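Molybdopterin-guanine dinucleotide biosynthesis protein B (MobB) (Archaeoglobus fulgidus, PDB 2F1R) probably binds GTP and takes part in the biosynthesis of the molybdopterin-guanine dinucleotide cofactor as a member of the P-loop NTPase clan. Local coordinates at residues Arg21-Leu26 and Val33-Arg38; Asn83-Ile88 and Val99-Phe104; Asp110-Val115 and Ala153-Ser158. One frame throughout, in Å; residues are numbered along the deposited sequence.

Contact 1 (Arg21-Leu26 and Val33-Arg38)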
# COMPACT_ATOMS: atom_id res chain seq x y z
N ARG A 21 2.08 17.05 -13.74
CA ARG A 21 1.82 17.56 -15.09
C ARG A 21 2.15 16.54 -16.16
O ARG A 21 1.45 16.43 -17.14
CB ARG A 21 2.57 18.88 -15.34
CG ARG A 21 1.88 20.07 -14.65
CD ARG A 21 2.45 21.44 -15.10
NE ARG A 21 3.90 21.44 -14.90
CZ ARG A 21 4.76 22.41 -15.24
NH1 ARG A 21 4.34 23.56 -15.82
NH2 ARG A 21 6.07 22.20 -15.00
N MET A 22 3.24 15.79 -16.00
CA MET A 22 3.55 14.76 -17.02
C MET A 22 2.56 13.56 -16.98
O MET A 22 2.19 13.01 -18.03
CB MET A 22 4.97 14.24 -16.88
CG MET A 22 6.10 15.24 -17.20
SD MET A 22 7.73 14.43 -17.35
CE MET A 22 7.84 13.62 -15.72
N MET A 23 2.16 13.16 -15.77
CA MET A 23 1.34 11.95 -15.56
C MET A 23 0.17 11.71 -16.55
O MET A 23 0.11 10.64 -17.21
CB MET A 23 0.93 11.81 -14.05
CG MET A 23 0.63 10.35 -13.58
SD MET A 23 1.95 9.19 -13.90
CE MET A 23 3.17 9.90 -12.85
N PRO A 24 -0.76 12.69 -16.70
CA PRO A 24 -1.83 12.42 -17.73
C PRO A 24 -1.30 12.07 -19.14
O PRO A 24 -1.87 11.21 -19.77
CB PRO A 24 -2.63 13.71 -17.78
CG PRO A 24 -2.37 14.39 -16.44
CD PRO A 24 -0.95 13.98 -16.02
N ILE A 25 -0.22 12.69 -19.61
CA ILE A 25 0.34 12.32 -20.92
C ILE A 25 0.93 10.90 -20.91
O ILE A 25 0.69 10.11 -21.84
CB ILE A 25 1.45 13.30 -21.43
CG1 ILE A 25 0.93 14.72 -21.64
CG2 ILE A 25 2.01 12.82 -22.77
CD1 ILE A 25 1.04 15.59 -20.46
N LEU A 26 1.73 10.58 -19.89
CA LEU A 26 2.29 9.22 -19.78
C LEU A 26 1.16 8.17 -19.78
O LEU A 26 1.24 7.20 -20.50
CB LEU A 26 3.16 9.08 -18.51
CG LEU A 26 4.31 10.06 -18.45
CD1 LEU A 26 4.94 10.21 -17.01
CD2 LEU A 26 5.38 9.76 -19.54
N VAL A 33 1.91 3.57 -14.44
CA VAL A 33 3.00 4.26 -13.75
C VAL A 33 2.91 4.20 -12.20
O VAL A 33 1.84 4.35 -11.60
CB VAL A 33 3.17 5.71 -14.25
CG1 VAL A 33 4.47 6.31 -13.68
CG2 VAL A 33 3.15 5.82 -15.81
N ALA A 34 4.04 4.01 -11.55
CA ALA A 34 4.07 4.18 -10.08
C ALA A 34 5.15 5.19 -9.70
O ALA A 34 6.18 5.26 -10.38
CB ALA A 34 4.30 2.87 -9.38
N VAL A 35 4.88 6.00 -8.69
CA VAL A 35 5.83 6.97 -8.10
C VAL A 35 6.24 6.55 -6.68
O VAL A 35 5.36 6.24 -5.83
CB VAL A 35 5.24 8.37 -8.06
CG1 VAL A 35 6.14 9.37 -7.30
CG2 VAL A 35 4.94 8.85 -9.49
N VAL A 36 7.55 6.46 -6.45
CA VAL A 36 8.10 6.15 -5.12
C VAL A 36 8.63 7.47 -4.51
O VAL A 36 9.40 8.17 -5.13
CB VAL A 36 9.18 5.08 -5.18
CG1 VAL A 36 9.61 4.66 -3.78
CG2 VAL A 36 8.65 3.85 -5.90
N LYS A 37 8.13 7.84 -3.33
CA LYS A 37 8.58 9.04 -2.66
C LYS A 37 8.85 8.76 -1.20
O LYS A 37 8.31 7.82 -0.64
CB LYS A 37 7.60 10.21 -2.87
CG LYS A 37 6.19 10.02 -2.30
CD LYS A 37 5.32 11.31 -2.39
CE LYS A 37 5.56 12.33 -1.22
NZ LYS A 37 5.37 13.75 -1.69
N ARG A 38 9.76 9.54 -0.62
CA ARG A 38 9.98 9.68 0.82
C ARG A 38 9.04 10.76 1.33
O ARG A 38 8.08 10.46 2.03
CB ARG A 38 11.41 10.13 1.09
CG ARG A 38 12.48 9.10 0.72
CD ARG A 38 12.92 8.29 1.94
NE ARG A 38 13.88 7.22 1.61
CZ ARG A 38 15.05 7.38 0.99
NH1 ARG A 38 15.47 8.58 0.56
NH2 ARG A 38 15.82 6.31 0.76
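With chi1 at -155° the CG of Met23 lies opposite the backbone N, and two bends further out, at chi2 and chi3, fold the thioether back so that sulfur and methyl both face strand 33-37. SD settles against the branch point of Val33, 3.7 Å from Val33 CB. The terminal methyl reaches further along the strand: Met23 CE is 3.9 Å from Val35 CG2, the branch that stands beside the backbone N of that valine, and equally near Val33 CG1. One flexible side chain thus spans two strand residues that point to the same face of the sheet. Helix 12-28 links the parallel strands 4-9 and 33-37 in a beta-alpha-beta crossover, as in P-loop NTPases; the axes of the segments 21-26 and 33-37 make 155° and come within 10.5 Å. Leu26, three residues on, adds a looser touch through its CB, 4.2 Å from Val33 CG2. The contact is wholly apolar and buried. Strand 33-37 is outermost in its own chain, but residues Ala34 to Lys37 pair in parallel with a strand of the second subunit, and Met23 also packs on Ser59 of that subunit.

Contact 2 (Asn83-Ile88 and Val99-Phe104)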
# COMPACT_ATOMS: atom_id res chain seq x y z
N ASN A 83 14.59 1.89 2.59
CA ASN A 83 15.57 2.69 1.85
C ASN A 83 16.00 2.01 0.53
O ASN A 83 16.75 2.58 -0.25
CB ASN A 83 16.82 2.89 2.71
CG ASN A 83 16.66 3.97 3.74
OD1 ASN A 83 17.06 3.79 4.89
ND2 ASN A 83 16.10 5.10 3.34
N ASP A 84 15.50 0.80 0.29
CA ASP A 84 16.02 -0.04 -0.75
C ASP A 84 15.04 -0.10 -1.92
O ASP A 84 14.03 -0.83 -1.87
CB ASP A 84 16.29 -1.43 -0.19
CG ASP A 84 17.07 -2.30 -1.15
OD1 ASP A 84 16.93 -2.10 -2.36
OD2 ASP A 84 17.79 -3.22 -0.70
N LEU A 85 15.32 0.68 -2.96
CA LEU A 85 14.46 0.76 -4.12
C LEU A 85 14.22 -0.58 -4.84
O LEU A 85 13.15 -0.81 -5.38
CB LEU A 85 14.99 1.79 -5.12
CG LEU A 85 14.64 3.25 -4.92
CD1 LEU A 85 15.32 4.14 -6.00
CD2 LEU A 85 13.10 3.46 -4.91
N ASP A 86 15.23 -1.44 -4.88
CA ASP A 86 15.10 -2.72 -5.55
C ASP A 86 14.22 -3.69 -4.79
O ASP A 86 13.50 -4.48 -5.43
CB ASP A 86 16.46 -3.38 -5.73
CG ASP A 86 17.45 -2.52 -6.55
OD1 ASP A 86 17.06 -1.89 -7.57
OD2 ASP A 86 18.64 -2.51 -6.13
N TRP A 87 14.32 -3.65 -3.46
CA TRP A 87 13.44 -4.41 -2.57
C TRP A 87 12.02 -3.91 -2.76
O TRP A 87 11.11 -4.70 -2.82
CB TRP A 87 13.87 -4.23 -1.09
CG TRP A 87 13.16 -5.10 -0.11
CD1 TRP A 87 13.52 -6.35 0.27
CD2 TRP A 87 11.95 -4.79 0.63
NE1 TRP A 87 12.63 -6.84 1.20
CE2 TRP A 87 11.66 -5.91 1.44
CE3 TRP A 87 11.09 -3.68 0.69
CZ2 TRP A 87 10.55 -5.97 2.30
CZ3 TRP A 87 9.97 -3.75 1.55
CH2 TRP A 87 9.72 -4.88 2.32
N ILE A 88 11.83 -2.59 -2.88
CA ILE A 88 10.49 -2.05 -3.10
C ILE A 88 9.94 -2.48 -4.47
O ILE A 88 8.82 -2.95 -4.55
CB ILE A 88 10.41 -0.52 -2.92
CG1 ILE A 88 10.79 -0.10 -1.50
CG2 ILE A 88 8.99 0.01 -3.16
CD1 ILE A 88 11.14 1.44 -1.37
N VAL A 99 8.56 3.21 -13.39
CA VAL A 99 8.60 3.63 -12.00
C VAL A 99 9.32 4.96 -11.95
O VAL A 99 10.46 5.06 -12.38
CB VAL A 99 9.29 2.56 -11.04
CG1 VAL A 99 9.41 3.09 -9.60
CG2 VAL A 99 8.52 1.23 -11.08
N ILE A 100 8.65 5.97 -11.43
CA ILE A 100 9.32 7.24 -11.12
C ILE A 100 9.58 7.38 -9.61
O ILE A 100 8.71 7.14 -8.78
CB ILE A 100 8.50 8.44 -11.61
CG1 ILE A 100 8.36 8.34 -13.14
CG2 ILE A 100 9.17 9.77 -11.18
CD1 ILE A 100 7.36 9.24 -13.72
N THR A 101 10.79 7.82 -9.29
CA THR A 101 11.25 8.13 -7.95
C THR A 101 11.29 9.63 -7.72
O THR A 101 11.71 10.37 -8.67
CB THR A 101 12.64 7.56 -7.67
OG1 THR A 101 12.53 6.16 -7.37
CG2 THR A 101 13.29 8.29 -6.51
N GLU A 102 10.75 10.15 -6.64
CA GLU A 102 10.86 11.57 -6.33
C GLU A 102 11.98 11.60 -5.31
O GLU A 102 11.84 11.15 -4.16
CB GLU A 102 9.54 12.17 -5.85
CG GLU A 102 9.54 13.64 -5.51
CD GLU A 102 8.23 14.05 -4.78
OE1 GLU A 102 8.27 14.50 -3.60
OE2 GLU A 102 7.14 13.89 -5.36
N GLY A 103 13.15 12.02 -5.80
CA GLY A 103 14.34 11.93 -4.98
C GLY A 103 14.94 10.54 -5.09
O GLY A 103 15.00 9.96 -6.22
N PHE A 104 15.39 10.03 -3.93
CA PHE A 104 16.32 8.89 -3.90
C PHE A 104 17.54 9.11 -4.81
O PHE A 104 18.02 8.15 -5.43
CB PHE A 104 15.60 7.58 -4.34
CG PHE A 104 14.58 7.09 -3.38
CD1 PHE A 104 14.88 6.08 -2.46
CD2 PHE A 104 13.29 7.64 -3.37
CE1 PHE A 104 13.86 5.62 -1.53
CE2 PHE A 104 12.28 7.17 -2.44
CZ PHE A 104 12.59 6.18 -1.54
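Leu85 lies over the ring of Phe104, and this pair forms the dense centre of the contact. Phe104 holds CG anti to its carbonyl carbon (chi1 -68°), which presents a ring face to the leucine. Leu85 CD2 sits over the ring, close to its centre, 4.0 Å from the Phe104 centroid and 12° off the normal, a CH-pi contact. The branch point leans on one side of the same ring, with Leu85 CG 3.8 Å from Phe104 CD1, while the other methyl drops toward the root of the aromatic side chain, Leu85 CD1 standing 3.8 Å from Phe104 CB. Both methyls also border the hydroxyl of Thr101, Leu85 CD2 at 3.7 Å from Thr101 OG1. That oxygen is buried here without a polar partner in the model. Were Leu85 cut back to an alanine, this face of Phe104 would probably lose its methyl and a gap is likely to open beside Thr101. Toward Asn83 the packing thins out: its backbone O lies near the plane of the ring at the edge, 4.4 Å from Phe104 CE1, and the residue is partly exposed. Asp84, also partly exposed, turns away and N-caps its own helix: Asp84 OD1 accepts from Trp87 N at 3.2 Å, with a nearly straight N-H...O angle of 167°, the donor standing well above the carboxylate plane, and more weakly from Asp86 N. Arg38 adds a cation-pi contact to Phe104. A capped helix start laid by its first-turn leucine against a parallel strand's end and the loop leaving it fits the alternating strands and helices of P-loop NTPases.

Contact 3 (Asp110-Val115 and Ala153-Ser158)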
# COMPACT_ATOMS: atom_id res chain seq x y z
N ASP A 110 19.34 6.08 -13.20
CA ASP A 110 19.28 7.14 -14.22
C ASP A 110 18.34 8.25 -13.73
O ASP A 110 17.35 7.92 -13.10
CB ASP A 110 18.69 6.59 -15.51
CG ASP A 110 19.63 5.56 -16.17
OD1 ASP A 110 20.74 5.33 -15.62
OD2 ASP A 110 19.22 4.99 -17.20
N ARG A 111 18.60 9.53 -14.04
CA ARG A 111 17.81 10.64 -13.48
C ARG A 111 17.60 11.78 -14.43
O ARG A 111 18.46 12.10 -15.26
CB ARG A 111 18.47 11.20 -12.18
CG ARG A 111 19.84 11.97 -12.33
CD ARG A 111 21.08 11.04 -12.14
NE ARG A 111 20.80 9.99 -11.13
CZ ARG A 111 20.98 10.14 -9.84
NH1 ARG A 111 21.50 11.26 -9.35
NH2 ARG A 111 20.69 9.15 -9.03
N ILE A 112 16.45 12.42 -14.25
CA ILE A 112 16.23 13.76 -14.75
C ILE A 112 16.45 14.72 -13.62
O ILE A 112 15.88 14.53 -12.53
CB ILE A 112 14.84 13.88 -15.41
CG1 ILE A 112 14.75 12.92 -16.62
CG2 ILE A 112 14.55 15.35 -15.81
CD1 ILE A 112 13.41 13.00 -17.38
N VAL A 113 17.29 15.73 -13.85
CA VAL A 113 17.74 16.67 -12.80
C VAL A 113 17.01 17.98 -12.97
O VAL A 113 17.19 18.62 -14.01
CB VAL A 113 19.27 16.96 -12.85
CG1 VAL A 113 19.67 18.06 -11.80
CG2 VAL A 113 20.07 15.68 -12.63
N VAL A 114 16.21 18.38 -11.97
CA VAL A 114 15.44 19.62 -12.04
C VAL A 114 15.99 20.66 -11.06
O VAL A 114 15.91 20.46 -9.83
CB VAL A 114 13.95 19.38 -11.77
CG1 VAL A 114 13.15 20.65 -11.99
CG2 VAL A 114 13.42 18.25 -12.64
N VAL A 115 16.60 21.71 -11.61
CA VAL A 115 17.28 22.70 -10.79
C VAL A 115 16.91 24.13 -11.19
O VAL A 115 16.43 24.38 -12.29
CB VAL A 115 18.81 22.54 -10.82
CG1 VAL A 115 19.22 21.28 -10.07
CG2 VAL A 115 19.36 22.54 -12.27
N ALA A 153 7.86 14.59 -21.06
CA ALA A 153 7.07 13.37 -21.07
C ALA A 153 7.40 12.51 -22.29
O ALA A 153 7.70 11.29 -22.15
CB ALA A 153 5.59 13.72 -21.01
N GLU A 154 7.43 13.13 -23.48
CA GLU A 154 7.77 12.42 -24.71
C GLU A 154 9.16 11.84 -24.67
O GLU A 154 9.42 10.72 -25.20
CB GLU A 154 7.59 13.33 -25.95
CG GLU A 154 7.86 12.62 -27.34
CD GLU A 154 7.17 11.23 -27.51
OE1 GLU A 154 5.91 11.15 -27.40
OE2 GLU A 154 7.89 10.22 -27.74
N PHE A 155 10.07 12.59 -24.03
CA PHE A 155 11.45 12.14 -23.90
C PHE A 155 11.43 10.87 -23.09
O PHE A 155 12.17 9.95 -23.38
CB PHE A 155 12.30 13.22 -23.21
CG PHE A 155 13.72 12.81 -22.90
CD1 PHE A 155 14.63 12.53 -23.92
CD2 PHE A 155 14.15 12.74 -21.59
CE1 PHE A 155 15.96 12.14 -23.63
CE2 PHE A 155 15.46 12.39 -21.27
CZ PHE A 155 16.37 12.09 -22.28
N ILE A 156 10.63 10.85 -22.03
CA ILE A 156 10.55 9.67 -21.18
C ILE A 156 9.91 8.53 -22.00
O ILE A 156 10.46 7.44 -22.06
CB ILE A 156 9.79 9.89 -19.85
CG1 ILE A 156 10.54 10.93 -18.95
CG2 ILE A 156 9.68 8.48 -19.13
CD1 ILE A 156 9.83 11.44 -17.71
N LEU A 157 8.78 8.78 -22.65
CA LEU A 157 8.22 7.76 -23.58
C LEU A 157 9.26 7.25 -24.58
O LEU A 157 9.36 6.05 -24.81
CB LEU A 157 6.98 8.30 -24.30
CG LEU A 157 5.83 8.64 -23.35
CD1 LEU A 157 4.76 9.47 -24.02
CD2 LEU A 157 5.20 7.36 -22.81
N SER A 158 10.09 8.13 -25.12
CA SER A 158 11.08 7.69 -26.12
C SER A 158 12.09 6.69 -25.56
O SER A 158 12.37 5.69 -26.23
CB SER A 158 11.78 8.88 -26.84
OG SER A 158 12.64 9.59 -25.94
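Ser158 OG donates to the backbone O of Phe155 at 2.6 Å, a short bond within helix 149-160 that folds the hydroxyl back onto the preceding turn. The donor comes in tilted 31° from the carbonyl plane, with a C=O...donor angle of 116°. The same turn carries the residues that meet the sheet: in keeping with the three-layered alpha/beta fold of P-loop NTPases, the C-terminal helix packs on strand 111-114 of the central parallel sheet. No hydrogen bond joins the strand to the helix; on the strand side Ile112 alone makes the contact, with Ile156 and Phe155 facing it. Ile112 directs its CB toward the helix, and with CG1 anti to the carbonyl carbon (chi1 -62°) its terminal methyl becomes the projecting group. Ile156 starts off aside from the strand, but its longer branch swings round, also with CG1 anti to the carbonyl carbon, and crosses the Ile112 side chain at a slant. Met22 and Leu5 also border Ile156, so the methyl of Ile112 joins a core shared with helix 12-28 and strand 4-9. Phe155 contributes its rim and not its face, packing also on Ala131 of the next strand. Ile112 CD1 lies near the Phe155 ring plane, 4.3 Å from Phe155 CD2, and 3.9 Å from both Ile156 CG1 and Ile156 CD1.

All three contacts fasten helices to one parallel sheet. Contacts 1 and 2, centres 13 Å apart, lie on neighbouring strands, 33-37 and 98-102: Val36 N lies 2.7 Å from Ile100 O, and Ala34 O 2.8 Å from Ile100 N, both probable hydrogen bonds. Contacts 1 and 3, 12 Å between centres, meet helix to helix, where Met22 CE comes within 3.6 Å of Ile156 CD1 and Leu26 CD2 within 4.0 Å of Leu157 CG. Contacts 2 and 3 do not touch, their nearest atoms being about 5 Å apart. Val35 of contact 1 lies near, without touching, a probable Walker A loop. Contacts 1 and 2 both reach the second subunit; contact 3 does not.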